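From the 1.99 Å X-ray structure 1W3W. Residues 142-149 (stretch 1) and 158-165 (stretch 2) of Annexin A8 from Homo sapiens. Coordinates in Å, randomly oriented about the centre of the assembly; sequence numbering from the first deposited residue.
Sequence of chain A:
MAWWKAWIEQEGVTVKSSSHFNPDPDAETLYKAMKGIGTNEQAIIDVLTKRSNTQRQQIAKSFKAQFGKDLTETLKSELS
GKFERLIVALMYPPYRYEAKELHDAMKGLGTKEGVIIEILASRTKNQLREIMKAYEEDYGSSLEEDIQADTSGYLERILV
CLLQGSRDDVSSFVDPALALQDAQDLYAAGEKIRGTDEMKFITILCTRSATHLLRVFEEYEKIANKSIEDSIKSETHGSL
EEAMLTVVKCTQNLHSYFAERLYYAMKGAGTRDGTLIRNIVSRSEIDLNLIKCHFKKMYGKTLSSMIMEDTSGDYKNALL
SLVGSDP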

ATOM      1  N   SER A 142     -14.976  -9.113 -10.516  1.00 30.05           N
ATOM      2  CA  SER A 142     -14.712  -7.690 -10.471  1.00 28.91           C
ATOM      3  C   SER A 142     -14.352  -7.302  -9.032  1.00 27.24           C
ATOM      4  O   SER A 142     -14.977  -7.776  -8.085  1.00 26.52           O
ATOM      5  CB  SER A 142     -15.928  -6.917 -10.979  1.00 28.98           C
ATOM      6  OG  SER A 142     -16.224  -5.821 -10.147  1.00 30.07           O
ATOM      7  N   LEU A 143     -13.349  -6.439  -8.878  1.00 25.72           N
ATOM      8  CA  LEU A 143     -12.913  -5.997  -7.553  1.00 25.07           C
ATOM      9  C   LEU A 143     -14.048  -5.253  -6.858  1.00 24.78           C
ATOM     10  O   LEU A 143     -14.334  -5.478  -5.692  1.00 23.86           O
ATOM     11  CB  LEU A 143     -11.662  -5.108  -7.653  1.00 24.86           C
ATOM     12  CG  LEU A 143     -11.148  -4.488  -6.348  1.00 24.15           C
ATOM     13  CD1 LEU A 143     -10.902  -5.560  -5.307  1.00 23.80           C
ATOM     14  CD2 LEU A 143      -9.892  -3.652  -6.579  1.00 24.13           C
ATOM     15  N   GLU A 144     -14.715  -4.381  -7.601  1.00 25.21           N
ATOM     16  CA  GLU A 144     -15.818  -3.601  -7.064  1.00 26.01           C
ATOM     17  C   GLU A 144     -16.974  -4.497  -6.563  1.00 25.63           C
ATOM     18  O   GLU A 144     -17.561  -4.238  -5.516  1.00 24.44           O
ATOM     19  CB  GLU A 144     -16.279  -2.601  -8.132  1.00 26.73           C
ATOM     20  CG  GLU A 144     -17.767  -2.321  -8.176  1.00 30.58           C
ATOM     21  CD  GLU A 144     -18.070  -1.014  -8.870  1.00 34.07           C
ATOM     22  OE1 GLU A 144     -19.043  -0.358  -8.458  1.00 38.68           O
ATOM     23  OE2 GLU A 144     -17.326  -0.635  -9.802  1.00 36.38           O
ATOM     24  N   GLU A 145     -17.273  -5.564  -7.300  1.00 26.20           N
ATOM     25  CA  GLU A 145     -18.333  -6.503  -6.908  1.00 26.91           C
ATOM     26  C   GLU A 145     -17.978  -7.309  -5.667  1.00 25.94           C
ATOM     27  O   GLU A 145     -18.841  -7.570  -4.840  1.00 25.68           O
ATOM     28  CB  GLU A 145     -18.651  -7.468  -8.053  1.00 27.93           C
ATOM     29  CG  GLU A 145     -19.662  -6.901  -9.037  1.00 31.86           C
ATOM     30  CD  GLU A 145     -20.041  -7.884 -10.128  1.00 36.27           C
ATOM     31  OE1 GLU A 145     -20.075  -9.109  -9.857  1.00 40.35           O
ATOM     32  OE2 GLU A 145     -20.305  -7.424 -11.258  1.00 39.66           O
ATOM     33  N   ASP A 146     -16.713  -7.704  -5.540  1.00 25.70           N
ATOM     34  CA  ASP A 146     -16.246  -8.434  -4.361  1.00 25.68           C
ATOM     35  C   ASP A 146     -16.290  -7.554  -3.124  1.00 26.23           C
ATOM     36  O   ASP A 146     -16.714  -8.008  -2.064  1.00 25.90           O
ATOM     37  CB  ASP A 146     -14.837  -8.990  -4.565  1.00 25.60           C
ATOM     38  CG  ASP A 146     -14.819 -10.247  -5.419  1.00 26.17           C
ATOM     39  OD1 ASP A 146     -15.905 -10.766  -5.755  1.00 26.30           O
ATOM     40  OD2 ASP A 146     -13.773 -10.793  -5.808  1.00 25.03           O
ATOM     41  N   ILE A 147     -15.878  -6.292  -3.263  1.00 26.63           N
ATOM     42  CA  ILE A 147     -15.935  -5.354  -2.146  1.00 27.59           C
ATOM     43  C   ILE A 147     -17.394  -5.110  -1.723  1.00 28.46           C
ATOM     44  O   ILE A 147     -17.697  -5.111  -0.533  1.00 27.89           O
ATOM     45  CB  ILE A 147     -15.186  -4.028  -2.474  1.00 27.56           C
ATOM     46  CG1 ILE A 147     -13.677  -4.249  -2.352  1.00 26.91           C
ATOM     47  CG2 ILE A 147     -15.646  -2.881  -1.540  1.00 28.30           C
ATOM     48  CD1 ILE A 147     -12.844  -3.170  -2.971  1.00 28.13           C
ATOM     49  N   GLN A 148     -18.283  -4.935  -2.700  1.00 29.68           N
ATOM     50  CA  GLN A 148     -19.721  -4.770  -2.446  1.00 31.00           C
ATOM     51  C   GLN A 148     -20.311  -5.919  -1.634  1.00 31.22           C
ATOM     52  O   GLN A 148     -21.132  -5.697  -0.750  1.00 31.95           O
ATOM     53  CB  GLN A 148     -20.503  -4.670  -3.757  1.00 31.67           C
ATOM     54  CG  GLN A 148     -20.604  -3.271  -4.335  1.00 34.45           C
ATOM     55  CD  GLN A 148     -21.285  -3.245  -5.699  1.00 39.28           C
ATOM     56  OE1 GLN A 148     -22.055  -4.188  -6.014  1.00 42.20           O
ATOM     57  NE2 GLN A 148     -21.051  -2.277  -6.458  1.00 41.85           N
ATOM     58  N   ALA A 149     -19.900  -7.144  -1.944  1.00 31.55           N
ATOM     59  CA  ALA A 149     -20.439  -8.324  -1.284  1.00 31.67           C
ATOM     60  C   ALA A 149     -19.815  -8.545   0.093  1.00 31.83           C
ATOM     61  O   ALA A 149     -20.473  -9.040   0.999  1.00 31.70           O
ATOM     62  CB  ALA A 149     -20.237  -9.551  -2.153  1.00 31.88           C
ATOM     63  N   ILE A 158     -17.695   4.243   0.982  1.00 22.14           N
ATOM     64  CA  ILE A 158     -16.457   4.976   0.686  1.00 21.69           C
ATOM     65  C   ILE A 158     -15.483   4.153  -0.175  1.00 21.02           C
ATOM     66  O   ILE A 158     -14.840   4.695  -1.062  1.00 20.94           O
ATOM     67  CB  ILE A 158     -15.767   5.530   1.964  1.00 21.67           C
ATOM     68  CG1 ILE A 158     -14.694   6.551   1.571  1.00 21.95           C
ATOM     69  CG2 ILE A 158     -15.163   4.429   2.814  1.00 21.69           C
ATOM     70  CD1 ILE A 158     -14.101   7.271   2.756  1.00 24.10           C
ATOM     71  N   LEU A 159     -15.387   2.854   0.074  1.00 20.67           N
ATOM     72  CA  LEU A 159     -14.471   2.006  -0.681  1.00 20.68           C
ATOM     73  C   LEU A 159     -14.893   1.915  -2.141  1.00 21.28           C
ATOM     74  O   LEU A 159     -14.072   2.072  -3.045  1.00 20.90           O
ATOM     75  CB  LEU A 159     -14.373   0.618  -0.052  1.00 20.93           C
ATOM     76  CG  LEU A 159     -13.756   0.572   1.350  1.00 20.65           C
ATOM     77  CD1 LEU A 159     -13.762  -0.825   1.882  1.00 21.07           C
ATOM     78  CD2 LEU A 159     -12.339   1.149   1.378  1.00 21.67           C
ATOM     79  N   VAL A 160     -16.181   1.679  -2.370  1.00 21.65           N
ATOM     80  CA  VAL A 160     -16.722   1.661  -3.720  1.00 23.04           C
ATOM     81  C   VAL A 160     -16.533   3.008  -4.434  1.00 23.55           C
ATOM     82  O   VAL A 160     -16.204   3.054  -5.620  1.00 24.04           O
ATOM     83  CB  VAL A 160     -18.221   1.228  -3.697  1.00 23.45           C
ATOM     84  CG1 VAL A 160     -18.979   1.755  -4.903  1.00 24.44           C
ATOM     85  CG2 VAL A 160     -18.299  -0.282  -3.634  1.00 24.29           C
ATOM     86  N   CYS A 161     -16.724   4.098  -3.710  1.00 24.85           N
ATOM     87  CA  CYS A 161     -16.516   5.432  -4.267  1.00 26.37           C
ATOM     88  C   CYS A 161     -15.063   5.665  -4.682  1.00 26.45           C
ATOM     89  O   CYS A 161     -14.815   6.256  -5.724  1.00 26.15           O
ATOM     90  CB  CYS A 161     -16.954   6.497  -3.270  1.00 26.92           C
ATOM     91  SG  CYS A 161     -16.899   8.174  -3.949  1.00 31.72           S
ATOM     92  N   LEU A 162     -14.107   5.183  -3.891  1.00 26.89           N
ATOM     93  CA  LEU A 162     -12.686   5.350  -4.225  1.00 27.83           C
ATOM     94  C   LEU A 162     -12.319   4.649  -5.538  1.00 29.60           C
ATOM     95  O   LEU A 162     -11.410   5.088  -6.245  1.00 29.68           O
ATOM     96  CB  LEU A 162     -11.789   4.868  -3.078  1.00 27.08           C
ATOM     97  CG  LEU A 162     -11.802   5.769  -1.836  1.00 25.93           C
ATOM     98  CD1 LEU A 162     -11.072   5.120  -0.676  1.00 24.54           C
ATOM     99  CD2 LEU A 162     -11.213   7.119  -2.126  1.00 26.43           C
ATOM    100  N   LEU A 163     -13.029   3.567  -5.858  1.00 31.74           N
ATOM    101  CA  LEU A 163     -12.838   2.834  -7.109  1.00 33.66           C
ATOM    102  C   LEU A 163     -13.590   3.443  -8.280  1.00 35.71           C
ATOM    103  O   LEU A 163     -13.174   3.295  -9.428  1.00 36.27           O
ATOM    104  CB  LEU A 163     -13.360   1.404  -6.976  1.00 33.62           C
ATOM    105  CG  LEU A 163     -12.650   0.406  -6.081  1.00 34.00           C
ATOM    106  CD1 LEU A 163     -13.486  -0.876  -6.033  1.00 34.04           C
ATOM    107  CD2 LEU A 163     -11.231   0.137  -6.591  1.00 33.86           C
ATOM    108  N   GLN A 164     -14.723   4.073  -7.982  1.00 38.03           N
ATOM    109  CA  GLN A 164     -15.704   4.488  -8.988  0.90 39.79           C
ATOM    110  C   GLN A 164     -15.281   5.844  -9.486  0.70 41.13           C
ATOM    111  O   GLN A 164     -15.843   6.869  -9.083  0.70 41.42           O
ATOM    112  CB  GLN A 164     -17.117   4.552  -8.382  0.80 39.60           C
ATOM    113  CG  GLN A 164     -17.797   3.187  -8.243  0.70 40.64           C
ATOM    114  CD  GLN A 164     -18.670   2.842  -9.434  0.70 41.75           C
ATOM    115  OE1 GLN A 164     -18.374   3.250 -10.557  0.70 43.00           O
ATOM    116  NE2 GLN A 164     -19.748   2.097  -9.195  0.70 42.16           N
ATOM    117  N   GLY A 165     -14.287   5.844 -10.366  0.60 42.56           N
ATOM    118  CA  GLY A 165     -13.545   7.046 -10.656  0.60 43.82           C
ATOM    119  C   GLY A 165     -12.897   7.512  -9.369  0.60 44.98           C
ATOM    120  O   GLY A 165     -11.880   6.953  -8.952  0.60 45.56           O
TER

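Two nearly antiparallel helices pack here through a small apolar contact, built from aliphatic side chains and the stem of Glu144 and flanked by the longer polar side chains of Gln148 and Gln164, with no hydrogen bond crossing between them. The N-to-C directions of helix 143-149 and helix 158-163 differ by 172°, and their axes come within 9.9 Å of each other, a spacing that leaves room for side chains of leucine and isoleucine size between the backbones. The closest CA pair is Glu144 CA and Val160 CA, 6.3 Å apart. Because the chains run in opposite directions, the start of the first helix lies beside the end of the second, so Leu143 meets Leu163 while Ile147, one turn further on, reaches back to Leu159.

Leu163 makes the broadest contribution, with 75 Å² covered by the other stretch. Its CA-to-CB bond points toward the first helix, and its m,t rotamer spreads the two methyl groups over three residues. Leu163 CD2 lies 4.0 Å from Leu143 CD2, whereas Leu163 CD1 sits 3.7 Å from Glu144 CA and 3.9 Å from Ile147 CD1. The approach to Glu144 CA shows that a leucine methyl can pack against the helix backbone itself as well as against neighbouring side chains.

Ile147 is the matching apolar residue on the first helix, also directed toward its partner and buried. Its beta-branched side chain offers carbon on two arms: Ile147 CD1 reaches Leu163, while Ile147 CG2 lies 4.0 Å from Leu159 CB and 4.3 Å from Val160 CG2. Leu143 and Ile147, four residues apart, fall on the same side of their helix, as do Leu159 and Leu163 on theirs; this spacing puts the two residues of each pair on the face turned to the other helix. All four are buried, a setting that suits side chains with no polar group to satisfy.

Val160 points sideways, and its compact branched side chain fits where the backbones come near each other. Val160 CG2 touches Gln148 CG at 3.8 Å, so the aliphatic part of an exposed glutamine extends the apolar contact. Glu144, with 72 Å² covered, also starts sideways. Its aliphatic part packs on leucine, Glu144 CB lying 3.9 Å from Leu163 CD1, while the carboxylate of this partly exposed residue reaches over Val160, with Glu144 OE1 4.1 Å from Val160 CG1. Glu144 OE1 also lies 2.7 Å from Gln164 NE2, yet the angle is poor and the pair does not count as a hydrogen bond.

The helix ends have local features of their own. Ser142 occupies the N-cap, where Ser142 OG accepts from Glu145 N at 3.0 Å, satisfying an amide that has no preceding helical carbonyl to bind. At the same end of the pair, Gln164 is the first residue after the second helix to leave helical phi/psi, and Gly165 follows with a positive phi of 60°, which glycine adopts readily. In all, the contact buries 360 Å², summed over both sides.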